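PDB 5B89: cysteine desulfurase from Thermococcus onnurineus, which probably transfers sulfur from L-cysteine to a sulfur carrier, releasing L-alanine, with pyridoxal 5'-phosphate as cofactor. Local coordinates for residues T48-M56 against I295-Y303; E316-T324 against L340-S348. All blocks are in the same frame, centred on the assembly; numbering follows the deposited sequence.

Interaction 1. Residues T48-M56 against I295-Y303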
ATOM      1  N   THR B  48      -8.593   2.836 -16.399  1.00 12.52           N
ATOM      2  CA  THR B  48      -8.618   1.430 -16.084  1.00 11.46           C
ATOM      3  C   THR B  48      -9.681   0.666 -16.875  1.00 13.04           C
ATOM      4  O   THR B  48     -10.784   0.996 -16.810  1.00 13.82           O
ATOM      5  CB  THR B  48      -8.907   1.286 -14.563  1.00 12.86           C
ATOM      6  OG1 THR B  48      -8.032   2.125 -13.805  1.00 13.24           O
ATOM      7  CG2 THR B  48      -8.790  -0.146 -14.101  1.00 14.54           C
ATOM      8  N   PRO B  49      -9.286  -0.348 -17.607  1.00 11.39           N
ATOM      9  CA  PRO B  49     -10.270  -1.112 -18.408  1.00 12.98           C
ATOM     10  C   PRO B  49     -11.178  -1.940 -17.499  1.00 13.05           C
ATOM     11  O   PRO B  49     -10.802  -2.464 -16.465  1.00 12.06           O
ATOM     12  CB  PRO B  49      -9.376  -2.003 -19.246  1.00 15.20           C
ATOM     13  CG  PRO B  49      -7.977  -1.720 -18.905  1.00 18.01           C
ATOM     14  CD  PRO B  49      -7.899  -0.745 -17.798  1.00 13.76           C
ATOM     15  N   LYS B  50     -12.355  -2.199 -18.043  1.00 12.99           N
ATOM     16  CA  LYS B  50     -13.324  -3.025 -17.308  1.00 14.55           C
ATOM     17  C   LYS B  50     -12.858  -4.338 -16.912  1.00 14.47           C
ATOM     18  O   LYS B  50     -13.128  -4.810 -15.821  1.00 14.91           O
ATOM     19  CB  LYS B  50     -14.622  -3.138 -18.117  1.00 16.95           C
ATOM     20  CG  LYS B  50     -15.375  -1.884 -18.068  1.00 20.61           C
ATOM     21  CD  LYS B  50     -16.583  -1.925 -19.043  1.00 28.60           C
ATOM     22  CE  LYS B  50     -17.514  -3.076 -18.768  1.00 37.40           C
ATOM     23  NZ  LYS B  50     -18.378  -2.771 -17.613  1.00 47.92           N
ATOM     24  N   PRO B  51     -12.085  -5.042 -17.731  1.00 12.92           N
ATOM     25  CA  PRO B  51     -11.618  -6.350 -17.292  1.00 15.07           C
ATOM     26  C   PRO B  51     -10.721  -6.350 -16.043  1.00 13.32           C
ATOM     27  O   PRO B  51     -10.678  -7.283 -15.350  1.00 15.72           O
ATOM     28  CB  PRO B  51     -10.837  -6.868 -18.498  1.00 18.21           C
ATOM     29  CG  PRO B  51     -11.492  -6.230 -19.646  1.00 19.16           C
ATOM     30  CD  PRO B  51     -11.900  -4.865 -19.177  1.00 15.41           C
ATOM     31  N   VAL B  52     -10.031  -5.264 -15.784  1.00 13.19           N
ATOM     32  CA  VAL B  52      -9.195  -5.166 -14.618  1.00 13.24           C
ATOM     33  C   VAL B  52     -10.104  -4.999 -13.367  1.00 11.43           C
ATOM     34  O   VAL B  52      -9.909  -5.589 -12.383  1.00 11.95           O
ATOM     35  CB  VAL B  52      -8.214  -4.011 -14.766  1.00 13.67           C
ATOM     36  CG1 VAL B  52      -7.544  -3.719 -13.443  1.00 16.09           C
ATOM     37  CG2 VAL B  52      -7.194  -4.326 -15.880  1.00 13.75           C
ATOM     38  N   VAL B  53     -11.121  -4.181 -13.517  1.00 11.11           N
ATOM     39  CA  VAL B  53     -12.094  -3.985 -12.462  1.00 11.04           C
ATOM     40  C   VAL B  53     -12.812  -5.313 -12.167  1.00 12.64           C
ATOM     41  O   VAL B  53     -12.938  -5.650 -11.055  1.00 13.10           O
ATOM     42  CB  VAL B  53     -13.083  -2.865 -12.809  1.00 12.63           C
ATOM     43  CG1 VAL B  53     -14.146  -2.726 -11.724  1.00 14.69           C
ATOM     44  CG2 VAL B  53     -12.339  -1.578 -12.951  1.00 13.54           C
ATOM     45  N   GLU B  54     -13.209  -6.041 -13.209  1.00 12.81           N
ATOM     46  CA  GLU B  54     -13.831  -7.314 -13.070  1.00 13.84           C
ATOM     47  C   GLU B  54     -13.019  -8.314 -12.344  1.00 13.19           C
ATOM     48  O   GLU B  54     -13.461  -9.090 -11.441  1.00 14.79           O
ATOM     49  CB  GLU B  54     -14.343  -7.799 -14.386  1.00 16.26           C
ATOM     50  CG  GLU B  54     -15.428  -6.929 -15.008  1.00 22.35           C
ATOM     51  CD  GLU B  54     -15.743  -7.054 -16.515  1.00 30.02           C
ATOM     52  OE1 GLU B  54     -15.043  -7.810 -17.220  1.00 43.05           O
ATOM     53  OE2 GLU B  54     -16.661  -6.290 -16.937  1.00 37.22           O
ATOM     54  N   ALA B  55     -11.671  -8.339 -12.607  1.00 11.41           N
ATOM     55  CA  ALA B  55     -10.868  -9.265 -11.928  1.00 12.26           C
ATOM     56  C   ALA B  55     -10.775  -9.076 -10.404  1.00 12.00           C
ATOM     57  O   ALA B  55     -10.696  -9.958  -9.572  1.00 13.09           O
ATOM     58  CB  ALA B  55      -9.422  -9.282 -12.519  1.00 13.08           C
ATOM     59  N   MET B  56     -10.715  -7.810 -10.058  1.00 11.94           N
ATOM     60  CA  MET B  56     -10.664  -7.394  -8.682  1.00 12.12           C
ATOM     61  C   MET B  56     -11.992  -7.656  -7.969  1.00 11.91           C
ATOM     62  O   MET B  56     -12.001  -8.094  -6.873  1.00 12.60           O
ATOM     63  CB  MET B  56     -10.345  -5.895  -8.595  1.00 12.74           C
ATOM     64  CG  MET B  56      -8.941  -5.592  -9.032  1.00 12.26           C
ATOM     65  SD  MET B  56      -8.461  -3.922  -8.590  1.00 16.72           S
ATOM     66  CE  MET B  56      -9.582  -2.891  -9.521  1.00 19.30           C
ATOM     67  N   ILE B 295      -3.865  -8.743  -7.762  1.00  8.95           N
ATOM     68  CA  ILE B 295      -4.713  -9.408  -8.746  1.00  9.66           C
ATOM     69  C   ILE B 295      -5.097  -8.470  -9.838  1.00 11.30           C
ATOM     70  O   ILE B 295      -5.103  -8.820 -11.029  1.00 10.80           O
ATOM     71  CB  ILE B 295      -5.923 -10.051  -8.002  1.00 10.02           C
ATOM     72  CG1 ILE B 295      -5.443 -11.215  -7.159  1.00  9.52           C
ATOM     73  CG2 ILE B 295      -7.049 -10.479  -9.004  1.00 12.05           C
ATOM     74  CD1 ILE B 295      -6.449 -11.713  -6.065  1.00 11.23           C
ATOM     75  N   GLY B 296      -5.441  -7.239  -9.482  1.00  9.83           N
ATOM     76  CA  GLY B 296      -5.725  -6.236 -10.493  1.00  9.88           C
ATOM     77  C   GLY B 296      -4.552  -5.873 -11.413  1.00  9.57           C
ATOM     78  O   GLY B 296      -4.750  -5.707 -12.633  1.00 10.10           O
ATOM     79  N   LEU B 297      -3.418  -5.802 -10.760  1.00  9.16           N
ATOM     80  CA  LEU B 297      -2.196  -5.505 -11.563  1.00  9.29           C
ATOM     81  C   LEU B 297      -1.922  -6.646 -12.521  1.00  9.29           C
ATOM     82  O   LEU B 297      -1.597  -6.350 -13.676  1.00  9.48           O
ATOM     83  CB  LEU B 297      -1.020  -5.231 -10.639  1.00  9.23           C
ATOM     84  CG  LEU B 297       0.361  -5.050 -11.337  1.00  8.98           C
ATOM     85  CD1 LEU B 297       0.289  -3.990 -12.362  1.00 10.25           C
ATOM     86  CD2 LEU B 297       1.435  -4.799 -10.318  1.00 10.01           C
ATOM     87  N   ALA B 298      -2.033  -7.881 -12.093  1.00  9.48           N
ATOM     88  CA  ALA B 298      -1.825  -9.044 -13.015  1.00 10.26           C
ATOM     89  C   ALA B 298      -2.824  -8.987 -14.115  1.00 10.27           C
ATOM     90  O   ALA B 298      -2.464  -9.219 -15.300  1.00 11.35           O
ATOM     91  CB  ALA B 298      -1.888 -10.330 -12.227  1.00 10.23           C
ATOM     92  N   ALA B 299      -4.054  -8.568 -13.892  1.00  9.17           N
ATOM     93  CA  ALA B 299      -5.014  -8.403 -14.948  1.00 10.49           C
ATOM     94  C   ALA B 299      -4.674  -7.315 -15.855  1.00  9.78           C
ATOM     95  O   ALA B 299      -4.848  -7.483 -17.068  1.00 12.09           O
ATOM     96  CB  ALA B 299      -6.448  -8.190 -14.329  1.00 11.28           C
ATOM     97  N   GLY B 300      -4.132  -6.196 -15.398  1.00 10.08           N
ATOM     98  CA  GLY B 300      -3.667  -5.098 -16.275  1.00 10.02           C
ATOM     99  C   GLY B 300      -2.513  -5.572 -17.104  1.00 10.13           C
ATOM    100  O   GLY B 300      -2.570  -5.283 -18.330  1.00 10.03           O
ATOM    101  N   ILE B 301      -1.593  -6.292 -16.538  1.00  9.17           N
ATOM    102  CA  ILE B 301      -0.475  -6.802 -17.347  1.00  9.64           C
ATOM    103  C   ILE B 301      -0.988  -7.771 -18.389  1.00 10.75           C
ATOM    104  O   ILE B 301      -0.538  -7.678 -19.590  1.00 11.83           O
ATOM    105  CB  ILE B 301       0.521  -7.402 -16.444  1.00 10.60           C
ATOM    106  CG1 ILE B 301       1.311  -6.320 -15.698  1.00 10.71           C
ATOM    107  CG2 ILE B 301       1.510  -8.281 -17.233  1.00 10.73           C
ATOM    108  CD1 ILE B 301       2.082  -6.830 -14.535  1.00 12.00           C
ATOM    109  N   ARG B 302      -1.907  -8.668 -18.069  1.00 11.31           N
ATOM    110  CA  ARG B 302      -2.446  -9.511 -19.114  1.00 11.34           C
ATOM    111  C   ARG B 302      -3.178  -8.740 -20.223  1.00 11.27           C
ATOM    112  O   ARG B 302      -3.133  -9.111 -21.378  1.00 13.02           O
ATOM    113  CB  ARG B 302      -3.370 -10.555 -18.512  1.00 12.22           C
ATOM    114  CG  ARG B 302      -2.622 -11.630 -17.792  1.00 15.21           C
ATOM    115  CD  ARG B 302      -1.871 -12.524 -18.783  1.00 21.77           C
ATOM    116  NE  ARG B 302      -1.577 -13.814 -18.203  1.00 28.60           N
ATOM    117  CZ  ARG B 302      -0.389 -14.339 -18.164  1.00 30.52           C
ATOM    118  NH1 ARG B 302       0.628 -13.639 -18.654  1.00 30.24           N
ATOM    119  NH2 ARG B 302      -0.210 -15.535 -17.623  1.00 28.48           N
ATOM    120  N   TYR B 303      -3.841  -7.664 -19.860  1.00 10.50           N
ATOM    121  CA  TYR B 303      -4.520  -6.843 -20.821  1.00 10.29           C
ATOM    122  C   TYR B 303      -3.479  -6.158 -21.748  1.00 12.42           C
ATOM    123  O   TYR B 303      -3.663  -6.085 -22.915  1.00 12.77           O
ATOM    124  CB  TYR B 303      -5.409  -5.828 -20.068  1.00 12.13           C
ATOM    125  CG  TYR B 303      -6.359  -5.051 -20.886  1.00 12.89           C
ATOM    126  CD1 TYR B 303      -7.597  -5.546 -21.184  1.00 14.40           C
ATOM    127  CD2 TYR B 303      -6.043  -3.806 -21.312  1.00 12.02           C
ATOM    128  CE1 TYR B 303      -8.469  -4.814 -21.945  1.00 15.73           C
ATOM    129  CE2 TYR B 303      -6.888  -3.083 -22.069  1.00 12.51           C
ATOM    130  CZ  TYR B 303      -8.107  -3.598 -22.403  1.00 13.74           C
ATOM    131  OH  TYR B 303      -8.899  -2.835 -23.179  1.00 14.79           O
TER
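Val52, Ala55 and Met56 pack against Gly296 and Ala299 in a close, apolar helix–helix contact of a class-V aminotransferase-family enzyme with the type I fold of PLP enzymes, where the start of helix 50-62 runs roughly antiparallel to the middle of helix 291-307. The short axes come within 8.3 Å at an angle of 149°, an approach made possible by small residues: Gly296, Ala299 and Gly300 on one helix, Ala55 on the other. Ala55 CB and Ala299 CB meet head-on at 3.6 Å. Val52 straddles a turn of the opposite helix. Its CG1 is anti to the backbone N (chi1 168°) and rests on the carbonyl oxygen Gly296 O at 3.5 Å, while its CG2 lies against the backbone of Gly300, 3.6 Å from Gly300 N. Met56 lays CG on the bare backbone of Gly296, 3.6 Å from Gly296 CA. At the far end, Ile295 CG2 sits 3.7 Å from Ala55 O. No hydrogen bond crosses between the two segments; they meet through van der Waals packing and a CH-pi contact.

Lys50 and Val53, which point away from 295-303, pack on Leu61 and Asp57 of the second subunit; the contact therefore lies directly behind the dimer interface. Ser85 of helix 73-93 packs on Ile295 and Ala298. Where helix 50-62 begins, Tyr303 turns a ring face to the N-cap residue Pro49, and its hydroxyl is hydrogen-bonded to Asp30. Pro51 CG comes obliquely to the same ring. Pro49 CG makes a CH-pi contact over one ring face, 3.8 Å from the Tyr303 centroid and 20° off the ring normal.

Interaction 2. Residues E316-T324 against L340-S348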
ATOM      1  N   GLU B 316       1.572   5.450 -29.400  1.00 11.83           N
ATOM      2  CA  GLU B 316       2.033   6.620 -28.688  1.00 13.39           C
ATOM      3  C   GLU B 316       2.937   7.522 -29.536  1.00 11.54           C
ATOM      4  O   GLU B 316       2.782   8.741 -29.429  1.00 12.87           O
ATOM      5  CB  GLU B 316       2.681   6.210 -27.325  1.00 15.37           C
ATOM      6  CG  GLU B 316       1.615   5.685 -26.315  1.00 17.66           C
ATOM      7  CD  GLU B 316       2.189   5.408 -24.965  1.00 22.35           C
ATOM      8  OE1 GLU B 316       1.637   4.632 -24.213  1.00 16.27           O
ATOM      9  OE2 GLU B 316       3.154   6.033 -24.587  1.00 25.53           O
ATOM     10  N   HIS B 317       3.805   6.917 -30.317  1.00 13.71           N
ATOM     11  CA  HIS B 317       4.671   7.699 -31.144  1.00 14.79           C
ATOM     12  C   HIS B 317       3.854   8.520 -32.159  1.00 13.01           C
ATOM     13  O   HIS B 317       4.149   9.606 -32.378  1.00 12.89           O
ATOM     14  CB  HIS B 317       5.619   6.772 -31.869  1.00 14.71           C
ATOM     15  CG  HIS B 317       6.394   7.474 -32.909  1.00 17.18           C
ATOM     16  ND1 HIS B 317       6.163   7.317 -34.250  1.00 24.23           N
ATOM     17  CD2 HIS B 317       7.304   8.445 -32.789  1.00 16.85           C
ATOM     18  CE1 HIS B 317       6.944   8.139 -34.913  1.00 19.40           C
ATOM     19  NE2 HIS B 317       7.644   8.831 -34.055  1.00 21.94           N
ATOM     20  N   LYS B 318       2.834   7.920 -32.732  1.00 12.78           N
ATOM     21  CA  LYS B 318       1.993   8.640 -33.687  1.00 12.82           C
ATOM     22  C   LYS B 318       1.361   9.831 -33.023  1.00 13.00           C
ATOM     23  O   LYS B 318       1.261  10.868 -33.587  1.00 15.33           O
ATOM     24  CB  LYS B 318       0.892   7.756 -34.288  1.00 14.40           C
ATOM     25  CG  LYS B 318       1.325   6.624 -35.183  1.00 17.86           C
ATOM     26  CD  LYS B 318       0.143   5.824 -35.680  1.00 22.00           C
ATOM     27  CE  LYS B 318       0.564   4.523 -36.300  1.00 28.62           C
ATOM     28  NZ  LYS B 318      -0.545   3.608 -36.692  1.00 33.87           N
ATOM     29  N   LEU B 319       0.901   9.639 -31.795  1.00 11.38           N
ATOM     30  CA  LEU B 319       0.310  10.748 -31.096  1.00 11.88           C
ATOM     31  C   LEU B 319       1.231  11.884 -30.755  1.00 12.05           C
ATOM     32  O   LEU B 319       0.989  13.031 -30.950  1.00 13.39           O
ATOM     33  CB  LEU B 319      -0.430  10.214 -29.795  1.00 13.44           C
ATOM     34  CG  LEU B 319      -1.405   9.113 -29.979  1.00 13.34           C
ATOM     35  CD1 LEU B 319      -1.810   8.537 -28.598  1.00 14.59           C
ATOM     36  CD2 LEU B 319      -2.665   9.655 -30.697  1.00 16.01           C
ATOM     37  N   VAL B 320       2.476  11.546 -30.292  1.00 11.48           N
ATOM     38  CA  VAL B 320       3.507  12.551 -30.036  1.00 12.60           C
ATOM     39  C   VAL B 320       3.938  13.296 -31.314  1.00 12.16           C
ATOM     40  O   VAL B 320       4.151  14.484 -31.244  1.00 13.52           O
ATOM     41  CB  VAL B 320       4.713  11.819 -29.366  1.00 13.28           C
ATOM     42  CG1 VAL B 320       5.848  12.724 -29.228  1.00 14.90           C
ATOM     43  CG2 VAL B 320       4.300  11.272 -27.983  1.00 13.51           C
ATOM     44  N   LYS B 321       4.105  12.546 -32.369  1.00 12.60           N
ATOM     45  CA  LYS B 321       4.519  13.113 -33.643  1.00 13.18           C
ATOM     46  C   LYS B 321       3.506  14.160 -34.117  1.00 15.41           C
ATOM     47  O   LYS B 321       3.892  15.249 -34.444  1.00 15.23           O
ATOM     48  CB  LYS B 321       4.727  12.022 -34.677  1.00 15.66           C
ATOM     49  CG  LYS B 321       5.404  12.495 -35.962  1.00 15.55           C
ATOM     50  CD  LYS B 321       5.578  11.386 -36.956  1.00 15.86           C
ATOM     51  CE  LYS B 321       6.360  11.957 -38.138  1.00 18.31           C
ATOM     52  NZ  LYS B 321       5.583  12.819 -39.038  1.00 19.37           N
ATOM     53  N   ARG B 322       2.217  13.825 -34.092  1.00 13.77           N
ATOM     54  CA  ARG B 322       1.228  14.817 -34.508  1.00 15.41           C
ATOM     55  C   ARG B 322       1.080  15.977 -33.531  1.00 14.91           C
ATOM     56  O   ARG B 322       0.956  17.066 -33.934  1.00 14.85           O
ATOM     57  CB  ARG B 322      -0.100  14.165 -34.852  1.00 17.24           C
ATOM     58  CG  ARG B 322      -1.173  15.155 -35.270  1.00 16.62           C
ATOM     59  CD  ARG B 322      -0.779  15.870 -36.558  1.00 18.36           C
ATOM     60  NE  ARG B 322      -1.860  16.772 -36.904  1.00 18.80           N
ATOM     61  CZ  ARG B 322      -1.730  18.041 -37.160  1.00 21.48           C
ATOM     62  NH1 ARG B 322      -0.565  18.586 -37.189  1.00 24.22           N
ATOM     63  NH2 ARG B 322      -2.795  18.778 -37.386  1.00 19.95           N
ATOM     64  N   THR B 323       1.124  15.708 -32.225  1.00 13.36           N
ATOM     65  CA  THR B 323       1.045  16.743 -31.268  1.00 14.32           C
ATOM     66  C   THR B 323       2.136  17.778 -31.407  1.00 13.83           C
ATOM     67  O   THR B 323       1.883  18.957 -31.414  1.00 15.55           O
ATOM     68  CB  THR B 323       1.005  16.212 -29.749  1.00 14.33           C
ATOM     69  OG1 THR B 323      -0.137  15.317 -29.680  1.00 13.81           O
ATOM     70  CG2 THR B 323       0.889  17.271 -28.815  1.00 15.99           C
ATOM     71  N   THR B 324       3.370  17.307 -31.412  1.00 14.79           N
ATOM     72  CA  THR B 324       4.518  18.228 -31.494  1.00 15.63           C
ATOM     73  C   THR B 324       4.572  19.050 -32.818  1.00 14.28           C
ATOM     74  O   THR B 324       4.815  20.206 -32.731  1.00 16.84           O
ATOM     75  CB  THR B 324       5.858  17.411 -31.275  1.00 13.76           C
ATOM     76  OG1 THR B 324       5.969  16.374 -32.209  1.00 15.50           O
ATOM     77  CG2 THR B 324       5.936  16.919 -29.789  1.00 16.06           C
ATOM     78  N   LEU B 340      12.302  12.032 -31.830  1.00 14.25           N
ATOM     79  CA  LEU B 340      11.149  11.353 -31.250  1.00 15.53           C
ATOM     80  C   LEU B 340      11.432   9.950 -30.956  1.00 15.30           C
ATOM     81  O   LEU B 340      10.644   9.338 -30.223  1.00 16.97           O
ATOM     82  CB  LEU B 340       9.847  11.525 -32.094  1.00 15.19           C
ATOM     83  CG  LEU B 340       9.478  13.020 -32.240  1.00 14.46           C
ATOM     84  CD1 LEU B 340       8.171  13.100 -33.034  1.00 16.83           C
ATOM     85  CD2 LEU B 340       9.374  13.827 -30.986  1.00 16.54           C
ATOM     86  N   LYS B 341      12.487   9.282 -31.472  1.00 13.76           N
ATOM     87  CA  LYS B 341      12.805   7.918 -31.013  1.00 15.68           C
ATOM     88  C   LYS B 341      13.217   7.882 -29.533  1.00 15.05           C
ATOM     89  O   LYS B 341      13.172   6.761 -28.963  1.00 16.88           O
ATOM     90  CB  LYS B 341      13.958   7.357 -31.888  1.00 19.27           C
ATOM     91  CG  LYS B 341      13.515   7.053 -33.335  1.00 22.26           C
ATOM     92  CD  LYS B 341      14.351   6.103 -34.072  1.00 26.93           C
ATOM     93  CE  LYS B 341      13.837   5.991 -35.513  1.00 28.81           C
ATOM     94  NZ  LYS B 341      12.484   5.350 -35.725  1.00 30.90           N
ATOM     95  N   LYS B 342      13.602   9.014 -28.978  1.00 14.57           N
ATOM     96  CA  LYS B 342      13.985   9.143 -27.576  1.00 16.79           C
ATOM     97  C   LYS B 342      12.914   9.926 -26.746  1.00 12.29           C
ATOM     98  O   LYS B 342      13.217  10.465 -25.661  1.00 14.16           O
ATOM     99  CB  LYS B 342      15.360  10.000 -27.475  1.00 21.35           C
ATOM    100  CG  LYS B 342      16.658   9.298 -27.807  1.00 33.97           C
ATOM    101  CD  LYS B 342      17.745  10.107 -27.090  1.00 32.97           C
ATOM    102  CE  LYS B 342      17.669  10.169 -25.524  1.00 33.74           C
ATOM    103  NZ  LYS B 342      18.834  10.861 -24.883  1.00 27.81           N
ATOM    104  N   HIS B 343      11.676  10.063 -27.271  1.00 12.06           N
ATOM    105  CA  HIS B 343      10.639  10.837 -26.626  1.00 13.09           C
ATOM    106  C   HIS B 343       9.423   9.925 -26.402  1.00 13.86           C
ATOM    107  O   HIS B 343       8.817   9.386 -27.339  1.00 15.74           O
ATOM    108  CB  HIS B 343      10.216  12.000 -27.572  1.00 14.07           C
ATOM    109  CG  HIS B 343       9.620  13.172 -26.885  1.00 12.76           C
ATOM    110  ND1 HIS B 343       8.499  13.151 -26.038  1.00 16.02           N
ATOM    111  CD2 HIS B 343      10.023  14.478 -26.859  1.00 11.88           C
ATOM    112  CE1 HIS B 343       8.247  14.377 -25.575  1.00 13.45           C
ATOM    113  NE2 HIS B 343       9.185  15.172 -26.037  1.00 17.66           N
ATOM    114  N   ALA B 344       9.082   9.767 -25.145  1.00 12.21           N
ATOM    115  CA  ALA B 344       7.978   8.934 -24.777  1.00 12.70           C
ATOM    116  C   ALA B 344       6.656   9.640 -24.983  1.00 13.53           C
ATOM    117  O   ALA B 344       6.630  10.677 -25.511  1.00 13.90           O
ATOM    118  CB  ALA B 344       8.137   8.492 -23.349  1.00 13.79           C
ATOM    119  N   GLY B 345       5.572   9.016 -24.566  1.00 12.52           N
ATOM    120  CA  GLY B 345       4.248   9.569 -24.764  1.00 12.01           C
ATOM    121  C   GLY B 345       3.851  10.656 -23.826  1.00 13.54           C
ATOM    122  O   GLY B 345       2.862  10.583 -23.192  1.00 13.60           O
ATOM    123  N   VAL B 346       4.698  11.648 -23.743  1.00 13.54           N
ATOM    124  CA  VAL B 346       4.579  12.771 -22.867  1.00 14.19           C
ATOM    125  C   VAL B 346       4.992  14.031 -23.612  1.00 16.16           C
ATOM    126  O   VAL B 346       6.070  14.050 -24.121  1.00 17.56           O
ATOM    127  CB  VAL B 346       5.551  12.638 -21.675  1.00 16.72           C
ATOM    128  CG1 VAL B 346       5.434  13.812 -20.737  1.00 18.80           C
ATOM    129  CG2 VAL B 346       5.295  11.332 -20.918  1.00 18.72           C
ATOM    130  N   VAL B 347       4.119  15.040 -23.671  1.00 14.45           N
ATOM    131  CA  VAL B 347       4.496  16.334 -24.297  1.00 14.95           C
ATOM    132  C   VAL B 347       4.186  17.420 -23.318  1.00 13.71           C
ATOM    133  O   VAL B 347       2.988  17.747 -23.035  1.00 13.97           O
ATOM    134  CB  VAL B 347       3.694  16.510 -25.594  1.00 16.02           C
ATOM    135  CG1 VAL B 347       4.121  17.864 -26.186  1.00 17.13           C
ATOM    136  CG2 VAL B 347       3.962  15.392 -26.577  1.00 18.00           C
ATOM    137  N   SER B 348       5.210  18.045 -22.738  1.00 13.69           N
ATOM    138  CA  SER B 348       5.130  19.213 -21.925  1.00 14.76           C
ATOM    139  C   SER B 348       5.344  20.409 -22.833  1.00 15.28           C
ATOM    140  O   SER B 348       6.149  20.386 -23.772  1.00 15.12           O
ATOM    141  CB  SER B 348       6.270  19.266 -20.817  1.00 16.90           C
ATOM    142  OG  SER B 348       5.861  18.550 -19.661  1.00 19.20           O
TER
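Apolar packing of helix 316-324 on the chain leading into strand 346-348 centres on Val320, whose two methyls find different partners. CG1, anti to the backbone N (chi1 173°), lies between Leu340 CD2 and Val347 CG2, with the His343 ring obliquely placed beside it. CG2 presses on the backbone, 3.4 Å from Ala344 O and 3.6 Å from Gly345 CA. Leu340 lays CD1 on the helix 3.7 Å from Lys321 CA, and its CB meets the His317 ring at the edge. Thr324 CG2 touches both methyls of Val347. Glu316 OE2 is in plain contact with Gly345 CA at 3.7 Å.

This is a helix laid against an edge strand: 346-349 is outermost, within this chain, in the four-stranded mixed sheet that also holds 389-393, and helix and strand run roughly parallel, at 20°.

No hydrogen bond crosses between the two segments; several form within them. Thr324 OG1 donates to Val320 O at 2.8 Å, and it and Thr324 N reach that oxygen from opposite faces of the carbonyl plane. With OG1 between backbone N and carbonyl carbon, CG2 lies toward Val347. His343 ND1 donates almost straight (172°) to Ala344 O at 3.1 Å, and Val346 N shares this acceptor across the inverse gamma turn centred on Gly345. Glu316 OE1 is hydrogen-bonded to His217.

The two contacts lie in series along the chain: 48-56 meets 295-303 before 316-324 meets 340-348. Their centres are 26 Å apart and their nearest atoms about 12 Å, so they do not touch. What joins them is sequence, because helix 291-307, used in interaction 1, is followed directly by helix 309-329, used in interaction 2. The first contact ties a helix from early in the chain to one from much later, beside the second subunit; the second is local, and no other chain touches it. Pointing away from helix 309-329, the Val346 side chain is about 8 Å from the bound PLP and alanine; in interaction 1 that of Val52 is about 9 Å from PLP-binding His235.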